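Side-chain contacts in flavin-dependent monooxygenase, oxygenase subunit HsaA (Rhodococcus sp., PDB 2RFQ), which catalyses the FMNH2- and oxygen-dependent ortho-hydroxylation of the phenolic secosteroid 3-HSA to the catechol 3,4-DHSA during bacterial cholesterol breakdown: residues G90-H95 / S118-M123; A97-Q102 / S168-R173. All coordinates share one frame; numbering follows the deposited sequence.

Contact 1 of 2, residues G90-H95 / S118-M123; sequences GVHNWH and SSYAPM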
ATOM      1  N   GLY A  90      33.548   2.515   8.848  1.00  8.96           N
ATOM      2  CA  GLY A  90      34.248   1.564   7.995  1.00  8.87           C
ATOM      3  C   GLY A  90      34.439   2.112   6.584  1.00  9.02           C
ATOM      4  O   GLY A  90      35.488   1.920   5.972  1.00 10.27           O
ATOM      5  N   VAL A  91      33.420   2.793   6.055  1.00  8.57           N
ATOM      6  CA  VAL A  91      33.513   3.283   4.677  1.00  8.90           C
ATOM      7  C   VAL A  91      34.508   4.442   4.557  1.00  8.12           C
ATOM      8  O   VAL A  91      35.039   4.706   3.479  1.00  9.11           O
ATOM      9  CB  VAL A  91      32.132   3.634   4.079  1.00  9.37           C
ATOM     10  CG1 VAL A  91      31.789   5.114   4.304  1.00 10.86           C
ATOM     11  CG2 VAL A  91      32.129   3.307   2.575  1.00  9.52           C
ATOM     12  N   HIS A  92      34.778   5.136   5.670  1.00  7.41           N
ATOM     13  CA  HIS A  92      35.754   6.224   5.618  1.00  8.76           C
ATOM     14  C   HIS A  92      37.144   5.716   5.286  1.00  8.62           C
ATOM     15  O   HIS A  92      37.962   6.470   4.788  1.00  9.64           O
ATOM     16  CB  HIS A  92      35.763   7.013   6.917  1.00  9.23           C
ATOM     17  CG  HIS A  92      34.441   7.616   7.228  1.00  9.53           C
ATOM     18  ND1 HIS A  92      33.999   7.809   8.520  1.00 10.86           N
ATOM     19  CD2 HIS A  92      33.426   8.001   6.417  1.00 10.52           C
ATOM     20  CE1 HIS A  92      32.783   8.327   8.489  1.00 11.18           C
ATOM     21  NE2 HIS A  92      32.414   8.447   7.227  1.00 12.64           N
ATOM     22  N   ASN A  93      37.405   4.440   5.555  1.00  8.73           N
ATOM     23  CA  ASN A  93      38.722   3.849   5.227  1.00  8.31           C
ATOM     24  C   ASN A  93      38.864   3.610   3.731  1.00  9.58           C
ATOM     25  O   ASN A  93      39.972   3.627   3.192  1.00 10.74           O
ATOM     26  CB  ASN A  93      38.985   2.590   6.066  1.00  8.59           C
ATOM     27  CG  ASN A  93      39.202   2.925   7.548  1.00  8.99           C
ATOM     28  OD1 ASN A  93      39.317   4.101   7.914  1.00  9.08           O
ATOM     29  ND2 ASN A  93      39.219   1.907   8.403  1.00 10.50           N
ATOM     30  N   TRP A  94      37.726   3.426   3.079  1.00  9.09           N
ATOM     31  CA  TRP A  94      37.644   3.409   1.627  1.00  8.75           C
ATOM     32  C   TRP A  94      37.868   4.842   1.095  1.00  9.38           C
ATOM     33  O   TRP A  94      38.658   5.071   0.176  1.00  9.32           O
ATOM     34  CB  TRP A  94      36.261   2.868   1.189  1.00  9.25           C
ATOM     35  CG  TRP A  94      36.032   2.830  -0.311  1.00  8.98           C
ATOM     36  CD1 TRP A  94      36.237   1.762  -1.151  1.00  9.59           C
ATOM     37  CD2 TRP A  94      35.546   3.904  -1.138  1.00  9.51           C
ATOM     38  NE1 TRP A  94      35.935   2.115  -2.461  1.00  8.68           N
ATOM     39  CE2 TRP A  94      35.493   3.415  -2.472  1.00  9.31           C
ATOM     40  CE3 TRP A  94      35.140   5.221  -0.882  1.00  7.84           C
ATOM     41  CZ2 TRP A  94      35.062   4.193  -3.537  1.00 10.34           C
ATOM     42  CZ3 TRP A  94      34.714   6.018  -1.981  1.00  9.90           C
ATOM     43  CH2 TRP A  94      34.688   5.492  -3.273  1.00  9.71           C
ATOM     44  N   HIS A  95      37.159   5.804   1.671  1.00  8.82           N
ATOM     45  CA  HIS A  95      37.271   7.200   1.212  1.00  9.32           C
ATOM     46  C   HIS A  95      38.708   7.712   1.353  1.00  9.79           C
ATOM     47  O   HIS A  95      39.248   8.331   0.423  1.00  8.82           O
ATOM     48  CB  HIS A  95      36.296   8.102   1.998  1.00  9.50           C
ATOM     49  CG  HIS A  95      36.143   9.482   1.417  1.00 10.07           C
ATOM     50  ND1 HIS A  95      35.418  10.467   2.051  1.00  9.47           N
ATOM     51  CD2 HIS A  95      36.604  10.035   0.265  1.00 10.41           C
ATOM     52  CE1 HIS A  95      35.438  11.573   1.321  1.00  9.85           C
ATOM     53  NE2 HIS A  95      36.137  11.333   0.223  1.00 10.65           N
ATOM     54  N   SER A 118      32.757  11.295   9.929  1.00  8.47           N
ATOM     55  CA  SER A 118      32.467  12.232   8.838  1.00  8.28           C
ATOM     56  C   SER A 118      31.224  13.036   9.069  1.00  8.73           C
ATOM     57  O   SER A 118      30.415  12.719   9.944  1.00  8.64           O
ATOM     58  CB  SER A 118      32.270  11.472   7.523  1.00  9.34           C
ATOM     59  OG  SER A 118      31.069  10.700   7.610  1.00  9.85           O
ATOM     60  N   SER A 119      31.067  14.068   8.249  1.00  8.31           N
ATOM     61  CA  SER A 119      29.765  14.700   8.086  1.00  8.86           C
ATOM     62  C   SER A 119      29.823  15.283   6.690  1.00  9.80           C
ATOM     63  O   SER A 119      30.535  16.252   6.457  1.00  9.61           O
ATOM     64  CB  SER A 119      29.541  15.780   9.147  1.00  9.30           C
ATOM     65  OG  SER A 119      28.280  16.426   8.971  1.00 11.17           O
ATOM     66  N   TYR A 120      29.133  14.644   5.744  1.00 10.98           N
ATOM     67  CA  TYR A 120      29.329  15.033   4.329  1.00 11.69           C
ATOM     68  C   TYR A 120      28.405  16.130   3.832  1.00 12.66           C
ATOM     69  O   TYR A 120      28.683  16.758   2.789  1.00 12.86           O
ATOM     70  CB  TYR A 120      29.232  13.812   3.411  1.00 12.31           C
ATOM     71  CG  TYR A 120      30.357  12.811   3.550  1.00 12.31           C
ATOM     72  CD1 TYR A 120      31.682  13.157   3.250  1.00 10.83           C
ATOM     73  CD2 TYR A 120      30.091  11.498   3.957  1.00 12.90           C
ATOM     74  CE1 TYR A 120      32.715  12.194   3.369  1.00 11.01           C
ATOM     75  CE2 TYR A 120      31.096  10.544   4.071  1.00 12.21           C
ATOM     76  CZ  TYR A 120      32.419  10.902   3.779  1.00 13.32           C
ATOM     77  OH  TYR A 120      33.437   9.967   3.867  1.00 12.37           O
ATOM     78  N   ALA A 121      27.321  16.390   4.570  1.00 12.40           N
ATOM     79  CA  ALA A 121      26.411  17.482   4.217  1.00 13.52           C
ATOM     80  C   ALA A 121      27.134  18.817   4.388  1.00 14.23           C
ATOM     81  O   ALA A 121      27.973  18.958   5.283  1.00 13.95           O
ATOM     82  CB  ALA A 121      25.178  17.455   5.102  1.00 13.64           C
ATOM     83  N   PRO A 122      26.827  19.810   3.536  1.00 15.66           N
ATOM     84  CA  PRO A 122      27.582  21.050   3.660  1.00 16.45           C
ATOM     85  C   PRO A 122      27.137  21.860   4.867  1.00 17.16           C
ATOM     86  O   PRO A 122      26.094  22.523   4.827  1.00 18.05           O
ATOM     87  CB  PRO A 122      27.256  21.807   2.364  1.00 17.13           C
ATOM     88  CG  PRO A 122      25.924  21.266   1.920  1.00 17.30           C
ATOM     89  CD  PRO A 122      25.835  19.848   2.438  1.00 16.15           C
HETATM   90  N   MSE A 123      27.920  21.783   5.936  1.00 16.94           N
HETATM   91  CA  MSE A 123      27.657  22.544   7.154  1.00 18.31           C
HETATM   92  C   MSE A 123      28.871  23.376   7.556  1.00 16.71           C
HETATM   93  O   MSE A 123      29.024  23.792   8.718  1.00 15.89           O
HETATM   94  CB  MSE A 123      27.168  21.606   8.269  1.00 17.81           C
HETATM   95  CG  MSE A 123      25.787  21.066   7.949  1.00 19.46           C
HETATM   96 SE   MSE A 123      25.066  19.939   9.381  1.00 27.20          SE
HETATM   97  CE  MSE A 123      25.703  18.237   8.756  1.00 26.59           C
TER
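The phenol oxygen of Y120 reaches the helix at two histidines one turn apart, and the two receive it differently. Toward H95 it lies at the ring edge, near the ring plane, with OH 2.7 Å from ND1 in a hydrogen bond (angle 150°) in which either partner could be the donor. Toward H92 the meeting is oblique: Y120 OH is 3.2 Å from CD2, and the two side chains slide past each other in opposite directions, their planes 74° apart. The H95 and Y120 side chains come from opposite directions and their rings meet rim to rim, with CE1 of the histidine 3.5 Å from CE1 of the tyrosine. The first torsions sort the two imidazoles: H95 sends CG anti to its backbone N (chi1 -169°), straight at the tyrosine, whereas H92 folds CG back beside its own N and turns its ring to S118.

There H92 NE2 comes within 2.7 Å of S118 OG, while ND1 is hydrogen-bonded to I116 O, which fixes the rotation of the imidazole. S118 CB sits 3.7 Å above one face of the Y120 ring; W233 and H237 make edge-to-face contacts with the same ring. The buried aromatic cluster of H92, H95 and Y120 joins N-terminal helix 80-96 to the sheet of this acyl-CoA dehydrogenase-like fold, where S118, S119 and Y120 probably help bind FMN, as in relatives.

Contact 2 of 2, residues A97-Q102 / S168-R173; sequences ALFSQQ and SFLIPR. With 1PS (3-pyridinium-1-ylpropane-1-sulfonate), chain F.
F99 leans on L170 and S168 where the link between helices 80-96 and 101-108 packs against strand 162-172, a loop-on-sheet contact in the acyl-CoA dehydrogenase-like fold. One corner of its ring does most of the touching: CE1 of F99 is as near the carbonyl O of S168, 3.8 Å, as it is to L170 CB, and the neighbouring CZ is 4.0 Å from S168 CB. The approach is oblique, and no hydrogen bond joins the two segments; the contact is van der Waals packing and buried. V152 and L208, from the strands flanking 162-172, also touch the phenylalanine. Just beyond it, S100 is the N-cap of helix 101-108, its OG bonded to A103 N.

At the far end of the strand the chain turns outward, and R173 illustrates how an arginine reads an anion. From CB its chain starts anti to the backbone N (chi1 -170°) and stays extended, carrying the guanidinium out to the sulfonate of the bound 1PS. CG passes 3.4 Å from sulfonate O3, CD lies a little farther from the same oxygen, and NE donates to O3 at 3.0 Å. NH1 turns to A148 O instead. NH2 has two partners, a salt bridge to D146 and the sulfonate, and 1PS also accepts a bond from I178 N. A leucine here would probably leave D146 without its cationic mate and the sulfonate with a much weaker hold. The sulfur lies in the guanidinium plane at its edge, and the outermost bond, NH2 to O2, measures 2.7 Å and is nearly straight at 168°.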
ATOM      1  N   ALA A  97      41.453   6.130   1.166  1.00  9.51           N
ATOM      2  CA  ALA A  97      42.291   5.507   0.134  1.00 10.23           C
ATOM      3  C   ALA A  97      42.389   6.360  -1.129  1.00 10.37           C
ATOM      4  O   ALA A  97      43.298   6.164  -1.929  1.00 10.31           O
ATOM      5  CB  ALA A  97      41.733   4.141  -0.224  1.00 10.44           C
ATOM      6  N   LEU A  98      41.418   7.267  -1.308  1.00 10.16           N
ATOM      7  CA  LEU A  98      41.351   8.118  -2.488  1.00 10.65           C
ATOM      8  C   LEU A  98      42.107   9.429  -2.290  1.00 10.34           C
ATOM      9  O   LEU A  98      42.472  10.083  -3.273  1.00  9.78           O
ATOM     10  CB  LEU A  98      39.895   8.396  -2.897  1.00 11.17           C
ATOM     11  CG  LEU A  98      38.972   7.186  -3.121  1.00 14.28           C
ATOM     12  CD1 LEU A  98      37.525   7.640  -3.332  1.00 13.38           C
ATOM     13  CD2 LEU A  98      39.445   6.405  -4.314  1.00 14.83           C
ATOM     14  N   PHE A  99      42.359   9.804  -1.032  1.00  9.29           N
ATOM     15  CA  PHE A  99      43.138  11.004  -0.744  1.00  8.71           C
ATOM     16  C   PHE A  99      44.599  10.764  -1.141  1.00  9.70           C
ATOM     17  O   PHE A  99      45.020   9.625  -1.398  1.00 10.45           O
ATOM     18  CB  PHE A  99      43.093  11.385   0.746  1.00  8.65           C
ATOM     19  CG  PHE A  99      41.831  12.107   1.181  1.00  9.00           C
ATOM     20  CD1 PHE A  99      41.877  13.445   1.598  1.00 10.95           C
ATOM     21  CD2 PHE A  99      40.610  11.423   1.245  1.00  9.42           C
ATOM     22  CE1 PHE A  99      40.701  14.099   2.063  1.00 11.38           C
ATOM     23  CE2 PHE A  99      39.441  12.073   1.694  1.00  9.03           C
ATOM     24  CZ  PHE A  99      39.488  13.401   2.115  1.00 10.44           C
ATOM     25  N   SER A 100      45.369  11.845  -1.159  1.00  9.19           N
ATOM     26  CA  SER A 100      46.798  11.756  -1.458  1.00 10.03           C
ATOM     27  C   SER A 100      47.483  10.752  -0.530  1.00 10.29           C
ATOM     28  O   SER A 100      47.060  10.549   0.635  1.00 10.09           O
ATOM     29  CB  SER A 100      47.446  13.136  -1.292  1.00 10.64           C
ATOM     30  OG  SER A 100      47.466  13.498   0.085  1.00 10.32           O
ATOM     31  N   GLN A 101      48.567  10.155  -1.032  1.00  9.54           N
ATOM     32  CA  GLN A 101      49.383   9.270  -0.227  1.00 10.18           C
ATOM     33  C   GLN A 101      49.819   9.968   1.062  1.00 10.19           C
ATOM     34  O   GLN A 101      49.869   9.349   2.135  1.00 10.87           O
ATOM     35  CB  GLN A 101      50.615   8.822  -1.028  1.00 10.34           C
ATOM     36  CG  GLN A 101      51.581   7.962  -0.241  1.00 10.90           C
ATOM     37  CD  GLN A 101      51.066   6.556   0.013  1.00 11.64           C
ATOM     38  OE1 GLN A 101      50.264   6.020  -0.757  1.00 12.50           O
ATOM     39  NE2 GLN A 101      51.536   5.946   1.109  1.00 10.60           N
ATOM     40  N   GLN A 102      50.117  11.264   0.965  1.00 10.79           N
ATOM     41  CA  GLN A 102      50.603  12.010   2.127  1.00 11.57           C
ATOM     42  C   GLN A 102      49.526  12.103   3.193  1.00 10.98           C
ATOM     43  O   GLN A 102      49.812  11.963   4.378  1.00 11.06           O
ATOM     44  CB  GLN A 102      51.070  13.404   1.709  1.00 11.75           C
ATOM     45  CG  GLN A 102      51.714  14.204   2.826  1.00 12.19           C
ATOM     46  CD  GLN A 102      52.100  15.620   2.358  1.00 14.19           C
ATOM     47  OE1 GLN A 102      52.111  15.917   1.148  1.00 19.88           O
ATOM     48  NE2 GLN A 102      52.426  16.493   3.308  1.00 19.18           N
ATOM     49  N   SER A 168      35.861  17.142   0.430  1.00  9.92           N
ATOM     50  CA  SER A 168      35.960  16.754   1.832  1.00 10.01           C
ATOM     51  C   SER A 168      37.257  17.288   2.414  1.00 10.06           C
ATOM     52  O   SER A 168      38.330  17.098   1.835  1.00  9.88           O
ATOM     53  CB  SER A 168      35.934  15.227   1.996  1.00  9.98           C
ATOM     54  OG  SER A 168      34.681  14.703   1.578  1.00  9.81           O
ATOM     55  N   PHE A 169      37.143  17.950   3.562  1.00  9.57           N
ATOM     56  CA  PHE A 169      38.309  18.410   4.309  1.00  9.24           C
ATOM     57  C   PHE A 169      38.653  17.376   5.364  1.00  9.15           C
ATOM     58  O   PHE A 169      37.811  17.037   6.213  1.00  8.57           O
ATOM     59  CB  PHE A 169      37.994  19.743   4.994  1.00  8.70           C
ATOM     60  CG  PHE A 169      37.526  20.820   4.048  1.00  7.34           C
ATOM     61  CD1 PHE A 169      38.445  21.555   3.290  1.00  7.51           C
ATOM     62  CD2 PHE A 169      36.169  21.097   3.915  1.00  8.30           C
ATOM     63  CE1 PHE A 169      37.990  22.534   2.414  1.00  9.14           C
ATOM     64  CE2 PHE A 169      35.712  22.101   3.039  1.00  8.35           C
ATOM     65  CZ  PHE A 169      36.620  22.815   2.299  1.00  9.36           C
ATOM     66  N   LEU A 170      39.892  16.883   5.335  1.00  8.55           N
ATOM     67  CA  LEU A 170      40.361  15.921   6.339  1.00  8.64           C
ATOM     68  C   LEU A 170      41.042  16.708   7.466  1.00  8.84           C
ATOM     69  O   LEU A 170      42.036  17.406   7.226  1.00  9.63           O
ATOM     70  CB  LEU A 170      41.369  14.929   5.712  1.00  8.43           C
ATOM     71  CG  LEU A 170      42.139  13.979   6.653  1.00  8.70           C
ATOM     72  CD1 LEU A 170      41.231  12.953   7.344  1.00 11.01           C
ATOM     73  CD2 LEU A 170      43.279  13.268   5.848  1.00  8.54           C
ATOM     74  N   ILE A 171      40.487  16.613   8.673  1.00  9.16           N
ATOM     75  CA  ILE A 171      40.924  17.440   9.799  1.00  8.81           C
ATOM     76  C   ILE A 171      41.183  16.562  11.030  1.00  8.88           C
ATOM     77  O   ILE A 171      40.351  15.688  11.340  1.00  9.00           O
ATOM     78  CB  ILE A 171      39.853  18.516  10.135  1.00  8.92           C
ATOM     79  CG1 ILE A 171      39.514  19.321   8.870  1.00  9.75           C
ATOM     80  CG2 ILE A 171      40.344  19.424  11.281  1.00  7.25           C
ATOM     81  CD1 ILE A 171      38.647  20.604   9.079  1.00  9.28           C
ATOM     82  N   PRO A 172      42.338  16.758  11.706  1.00  8.83           N
ATOM     83  CA  PRO A 172      42.566  15.924  12.875  1.00  9.32           C
ATOM     84  C   PRO A 172      41.804  16.425  14.089  1.00  9.31           C
ATOM     85  O   PRO A 172      41.483  17.608  14.180  1.00 10.34           O
ATOM     86  CB  PRO A 172      44.077  16.064  13.101  1.00  8.40           C
ATOM     87  CG  PRO A 172      44.359  17.509  12.670  1.00  9.18           C
ATOM     88  CD  PRO A 172      43.475  17.681  11.447  1.00  9.53           C
ATOM     89  N   ARG A 173      41.545  15.534  15.043  1.00  9.45           N
ATOM     90  CA  ARG A 173      40.736  15.892  16.199  1.00 10.23           C
ATOM     91  C   ARG A 173      41.309  17.007  17.080  1.00 10.94           C
ATOM     92  O   ARG A 173      40.552  17.690  17.752  1.00 11.22           O
ATOM     93  CB  ARG A 173      40.401  14.642  17.022  1.00  9.74           C
ATOM     94  CG  ARG A 173      39.369  14.881  18.105  1.00 10.90           C
ATOM     95  CD  ARG A 173      38.739  13.572  18.458  1.00  9.72           C
ATOM     96  NE  ARG A 173      37.906  13.730  19.641  1.00 12.18           N
ATOM     97  CZ  ARG A 173      37.237  12.737  20.213  1.00 12.92           C
ATOM     98  NH1 ARG A 173      37.291  11.513  19.675  1.00 11.45           N
ATOM     99  NH2 ARG A 173      36.507  12.981  21.317  1.00 12.61           N
TER
HETATM  100  S1  1PS F 393      36.845  16.759  21.804  1.00 21.46           S
HETATM  101  O1  1PS F 393      35.898  17.903  21.736  1.00 19.79           O
HETATM  102  O2  1PS F 393      36.123  15.513  22.168  1.00 24.14           O
HETATM  103  O3  1PS F 393      37.604  16.539  20.531  1.00 22.31           O

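The two contacts are neighbours in one buried interface, their centres 11 Å apart, and together they show how a helix and the link that follows it pack on one sheet. S168 joins them: its OG lies 3.2 Å from H95 CE1 and 3.7 Å from Y120 CE1, while its CB belongs to contact 2. The rings of H95 and F99 also meet, bringing the two helix-side segments together. Their relation to the sites differs. Contact 1 holds residues of the probable FMN site, with the side chain of S118 about 5 Å from that of S142, whereas the sulfonate at R173 is remote: its S1 is 19.5 Å from Y120 OH.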